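Local coordinates for RagB/SusD domain protein (Flavobacterium johnsoniae, PDB 5J90) that binds chitin as a SusD-like outer-membrane lipoprotein, probably helping to capture chitin chains at the cell surface for uptake, at residues F88-G93 with N469-E474; I149-Q154 with A476-G481. All coordinates share one frame; numbering follows the deposited sequence.

Contact 1: F88-G93 with N469-E474; sequences FIWDYG and NFVQSE. With EDO (1,2-ethanediol), chain C.
V471 lays its methyl CG2 over the five-membered ring of W90, a CH-pi contact in which the carbon stands 3.9 Å from the ring centroid and 25° off the normal. The approach is closest at the inner end of the indole, with V471 CG2 3.6 Å from W90 CG. V471 is also the N-cap residue of helix 472-477, so the methyl packs on the ring just where that helix starts.

Next comes S473, whose OG donates to D91 OD1 over 2.7 Å, on the syn lone pair of the carboxylate. The other oxygen is engaged through a water, which donates to D91 OD2 at 3.0 Å and accepts from S473 N. Both oxygens of D91 are thus directed at the first turn of helix 472-477, where a negative charge would probably be favoured by the helix dipole. The setting is the largely helical SusD fold, of the TPR clan, with W90 and D91 on its long helix 83-108.

E474 then crosses W90 at about a right angle. Its CG lies above the same ring face as V471, toward the rim, 3.4 Å from W90 NE1. A bend at chi2 (-74°) brings E474 CD to 3.7 Å from W90 CZ2, the carboxylate plane tilted 36° from the indole. E474 OE1 is hydrogen-bonded to Y151 OH.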
# COMPACT_ATOMS: atom_id res chain seq x y z
N PHE A 88 -13.20 -22.79 0.89
CA PHE A 88 -13.34 -23.46 2.19
C PHE A 88 -12.93 -22.58 3.37
O PHE A 88 -13.51 -22.68 4.45
CB PHE A 88 -12.55 -24.77 2.21
CG PHE A 88 -13.25 -25.91 1.53
CD1 PHE A 88 -13.14 -26.09 0.16
CD2 PHE A 88 -14.03 -26.79 2.26
CE1 PHE A 88 -13.80 -27.14 -0.48
CE2 PHE A 88 -14.69 -27.85 1.64
CZ PHE A 88 -14.57 -28.02 0.27
N ILE A 89 -11.93 -21.73 3.16
CA ILE A 89 -11.45 -20.85 4.23
C ILE A 89 -12.58 -19.96 4.71
O ILE A 89 -12.87 -19.87 5.91
CB ILE A 89 -10.29 -19.95 3.73
CG1 ILE A 89 -9.17 -20.78 3.10
CG2 ILE A 89 -9.78 -19.08 4.87
CD1 ILE A 89 -8.17 -19.94 2.32
N TRP A 90 -13.23 -19.30 3.76
CA TRP A 90 -14.31 -18.37 4.07
C TRP A 90 -15.52 -19.12 4.62
O TRP A 90 -16.09 -18.76 5.66
CB TRP A 90 -14.68 -17.60 2.80
CG TRP A 90 -15.71 -16.53 2.97
CD1 TRP A 90 -17.06 -16.69 3.04
CD2 TRP A 90 -15.46 -15.13 3.04
NE1 TRP A 90 -17.68 -15.46 3.17
CE2 TRP A 90 -16.71 -14.48 3.17
CE3 TRP A 90 -14.30 -14.34 3.01
CZ2 TRP A 90 -16.83 -13.09 3.27
CZ3 TRP A 90 -14.42 -12.97 3.10
CH2 TRP A 90 -15.67 -12.36 3.24
N ASP A 91 -15.93 -20.18 3.92
CA ASP A 91 -17.19 -20.83 4.25
C ASP A 91 -17.15 -21.48 5.64
O ASP A 91 -18.08 -21.29 6.44
CB ASP A 91 -17.60 -21.80 3.14
CG ASP A 91 -17.90 -21.08 1.82
OD1 ASP A 91 -18.30 -19.91 1.87
OD2 ASP A 91 -17.73 -21.69 0.74
N TYR A 92 -16.06 -22.18 5.96
CA TYR A 92 -15.96 -22.80 7.28
C TYR A 92 -15.75 -21.78 8.41
O TYR A 92 -16.31 -21.92 9.49
CB TYR A 92 -14.89 -23.90 7.31
CG TYR A 92 -15.45 -25.23 6.87
CD1 TYR A 92 -15.69 -25.49 5.52
CD2 TYR A 92 -15.78 -26.21 7.79
CE1 TYR A 92 -16.22 -26.70 5.11
CE2 TYR A 92 -16.32 -27.42 7.39
CZ TYR A 92 -16.54 -27.65 6.05
OH TYR A 92 -17.07 -28.86 5.63
N GLY A 93 -14.96 -20.74 8.15
CA GLY A 93 -14.73 -19.70 9.13
C GLY A 93 -16.00 -18.95 9.50
O GLY A 93 -16.29 -18.71 10.67
N ASN A 469 -8.10 -14.21 -3.34
CA ASN A 469 -9.23 -13.49 -3.95
C ASN A 469 -10.58 -13.85 -3.33
O ASN A 469 -10.73 -14.94 -2.75
CB ASN A 469 -9.25 -13.71 -5.47
CG ASN A 469 -9.30 -15.18 -5.85
OD1 ASN A 469 -8.43 -15.96 -5.47
ND2 ASN A 469 -10.35 -15.56 -6.57
N PHE A 470 -11.54 -12.95 -3.43
CA PHE A 470 -12.85 -13.16 -2.82
C PHE A 470 -13.51 -14.43 -3.37
O PHE A 470 -13.28 -14.82 -4.52
CB PHE A 470 -13.74 -11.92 -3.01
CG PHE A 470 -13.20 -10.68 -2.33
CD1 PHE A 470 -12.84 -10.70 -1.00
CD2 PHE A 470 -13.08 -9.49 -3.04
CE1 PHE A 470 -12.36 -9.54 -0.37
CE2 PHE A 470 -12.60 -8.34 -2.43
CZ PHE A 470 -12.24 -8.35 -1.10
N VAL A 471 -14.31 -15.09 -2.53
CA VAL A 471 -14.69 -16.48 -2.80
C VAL A 471 -15.99 -16.67 -3.60
O VAL A 471 -16.83 -15.76 -3.70
CB VAL A 471 -14.76 -17.31 -1.48
CG1 VAL A 471 -13.45 -17.19 -0.72
CG2 VAL A 471 -15.93 -16.87 -0.62
N GLN A 472 -16.13 -17.87 -4.15
CA GLN A 472 -17.23 -18.20 -5.05
C GLN A 472 -18.59 -18.07 -4.40
O GLN A 472 -19.53 -17.59 -5.03
CB GLN A 472 -17.08 -19.62 -5.59
CG GLN A 472 -15.94 -19.80 -6.55
CD GLN A 472 -15.79 -21.25 -6.98
OE1 GLN A 472 -16.06 -22.18 -6.20
NE2 GLN A 472 -15.36 -21.46 -8.20
N SER A 473 -18.73 -18.52 -3.16
CA SER A 473 -20.03 -18.48 -2.51
C SER A 473 -20.50 -17.04 -2.37
O SER A 473 -21.70 -16.75 -2.42
CB SER A 473 -20.00 -19.17 -1.15
OG SER A 473 -19.17 -18.43 -0.25
N GLU A 474 -19.54 -16.13 -2.19
CA GLU A 474 -19.83 -14.71 -2.04
C GLU A 474 -20.18 -14.05 -3.36
O GLU A 474 -21.12 -13.26 -3.43
CB GLU A 474 -18.64 -14.02 -1.36
CG GLU A 474 -18.56 -14.32 0.13
CD GLU A 474 -19.62 -13.56 0.90
OE1 GLU A 474 -19.66 -12.32 0.78
OE2 GLU A 474 -20.42 -14.21 1.61
C1 EDO C . -17.96 -29.66 2.93
O1 EDO C . -18.90 -29.48 4.00
C2 EDO C . -18.57 -29.14 1.64
O2 EDO C . -18.98 -27.78 1.82
O HOH W 1 -16.84 -20.27 -1.74

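Contact 2: I149-Q154 with A476-G481; sequences IAYDSQ and AGNSGG
N478 pairs its side-chain amide with both backbone polar atoms of I149, its one acceptor and one donor matching the N-H and C=O of a single residue. N478 CB is directed toward 149-154, and with CG anti to the backbone N (chi1 -172°) the amide is carried up to I149. On one branch, N478 OD1 accepts from I149 N at 3.0 Å, the donor tilted somewhat from the carbonyl plane. The same oxygen takes a weak capping bond of 3.2 Å from G481 N, N478 standing at the N-cap of helix 479-489. On the other branch, N478 ND2 donates to I149 O over 3.0 Å, nearly straight (172°), in the plane of both groups and on a lone pair of I149 O. N478 ND2 also donates to E474 OE1, and it meets the edge of the Y151 ring, 3.8 Å from CE1.

An alanine in place of N478 would probably leave I149 N and I149 O without their mates, take away the weak cap on G481 N and cost E474 OE1 one of its partners. G481 itself comes close, its CA 3.3 Å from I149 O in a CA-H...O contact; a CB there would clash with I149 O and N478 ND2.

The loop 149-154 thus runs beside the junction of helices 472-477 and 479-489, touching T484 and V482 of the latter, before S153 caps the start of helix 154-177.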
# COMPACT_ATOMS: atom_id res chain seq x y z
N ILE A 149 -24.74 -7.75 1.85
CA ILE A 149 -24.05 -7.74 3.13
C ILE A 149 -22.66 -7.15 2.88
O ILE A 149 -21.78 -7.79 2.30
CB ILE A 149 -23.94 -9.15 3.76
CG1 ILE A 149 -25.33 -9.78 3.87
CG2 ILE A 149 -23.25 -9.08 5.12
CD1 ILE A 149 -25.31 -11.22 4.35
N ALA A 150 -22.51 -5.88 3.27
CA ALA A 150 -21.30 -5.13 2.93
C ALA A 150 -20.07 -5.61 3.69
O ALA A 150 -20.15 -6.10 4.82
CB ALA A 150 -21.52 -3.64 3.16
N TYR A 151 -18.92 -5.46 3.03
CA TYR A 151 -17.63 -5.75 3.64
C TYR A 151 -17.10 -4.50 4.33
O TYR A 151 -17.35 -3.39 3.87
CB TYR A 151 -16.62 -6.17 2.57
CG TYR A 151 -16.80 -7.55 1.96
CD1 TYR A 151 -18.07 -8.08 1.68
CD2 TYR A 151 -15.69 -8.30 1.59
CE1 TYR A 151 -18.20 -9.34 1.09
CE2 TYR A 151 -15.82 -9.56 1.00
CZ TYR A 151 -17.08 -10.07 0.75
OH TYR A 151 -17.20 -11.31 0.17
N ASP A 152 -16.36 -4.69 5.41
CA ASP A 152 -15.59 -3.59 6.01
C ASP A 152 -14.19 -3.55 5.38
O ASP A 152 -13.68 -4.58 4.92
CB ASP A 152 -15.40 -3.81 7.51
CG ASP A 152 -16.70 -3.84 8.30
OD1 ASP A 152 -17.77 -3.47 7.77
OD2 ASP A 152 -16.63 -4.21 9.49
N SER A 153 -13.56 -2.38 5.39
CA SER A 153 -12.16 -2.32 4.99
C SER A 153 -11.30 -3.01 6.04
O SER A 153 -11.70 -3.12 7.20
CB SER A 153 -11.69 -0.87 4.81
OG SER A 153 -11.57 -0.25 6.08
N GLN A 154 -10.13 -3.48 5.65
CA GLN A 154 -9.25 -4.08 6.64
C GLN A 154 -8.86 -3.10 7.75
O GLN A 154 -8.75 -3.49 8.91
CB GLN A 154 -8.01 -4.66 5.98
CG GLN A 154 -7.11 -5.39 6.98
CD GLN A 154 -5.92 -6.02 6.30
OE1 GLN A 154 -5.01 -5.32 5.85
NE2 GLN A 154 -5.92 -7.36 6.20
N ALA A 476 -21.51 -15.58 -5.74
CA ALA A 476 -22.80 -16.18 -6.10
C ALA A 476 -23.96 -15.60 -5.31
O ALA A 476 -24.97 -15.17 -5.88
CB ALA A 476 -22.75 -17.70 -5.93
N GLY A 477 -23.83 -15.58 -3.98
CA GLY A 477 -24.94 -15.21 -3.12
C GLY A 477 -24.90 -13.82 -2.52
O GLY A 477 -25.87 -13.40 -1.89
N ASN A 478 -23.79 -13.10 -2.70
CA ASN A 478 -23.63 -11.78 -2.11
C ASN A 478 -22.84 -10.89 -3.06
O ASN A 478 -21.88 -10.23 -2.65
CB ASN A 478 -22.90 -11.88 -0.76
CG ASN A 478 -22.86 -10.56 0.00
OD1 ASN A 478 -23.71 -9.68 -0.17
ND2 ASN A 478 -21.87 -10.42 0.88
N SER A 479 -23.24 -10.85 -4.33
CA SER A 479 -22.48 -10.11 -5.33
C SER A 479 -22.37 -8.62 -4.97
O SER A 479 -21.35 -8.00 -5.22
CB SER A 479 -23.08 -10.29 -6.72
OG SER A 479 -24.41 -9.79 -6.76
N GLY A 480 -23.42 -8.07 -4.36
CA GLY A 480 -23.38 -6.68 -3.95
C GLY A 480 -22.33 -6.46 -2.87
O GLY A 480 -21.63 -5.44 -2.85
N GLY A 481 -22.22 -7.43 -1.97
CA GLY A 481 -21.22 -7.37 -0.91
C GLY A 481 -19.82 -7.47 -1.48
O GLY A 481 -18.93 -6.70 -1.09

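In the fold
From the N terminus, the chain first lays down 88-93 on helix 83-108, passes through helix 113-134 and reaches the loop 149-154. Both are met only by the C-terminal region: contact 1 closes a loop of 375 residues when 469-474 arrives, and contact 2 one of 321 residues when 476-481 follows. Because the segments alternate along the chain, the two closures cross and neither nests in the other. Their centres lie about 11 Å apart, with Y151 packed against W90 and F470. Helix 472-477 serves both, so one short C-terminal helix and its successor 479-489 are tied to the early long helix and to the approach to helix 154-177.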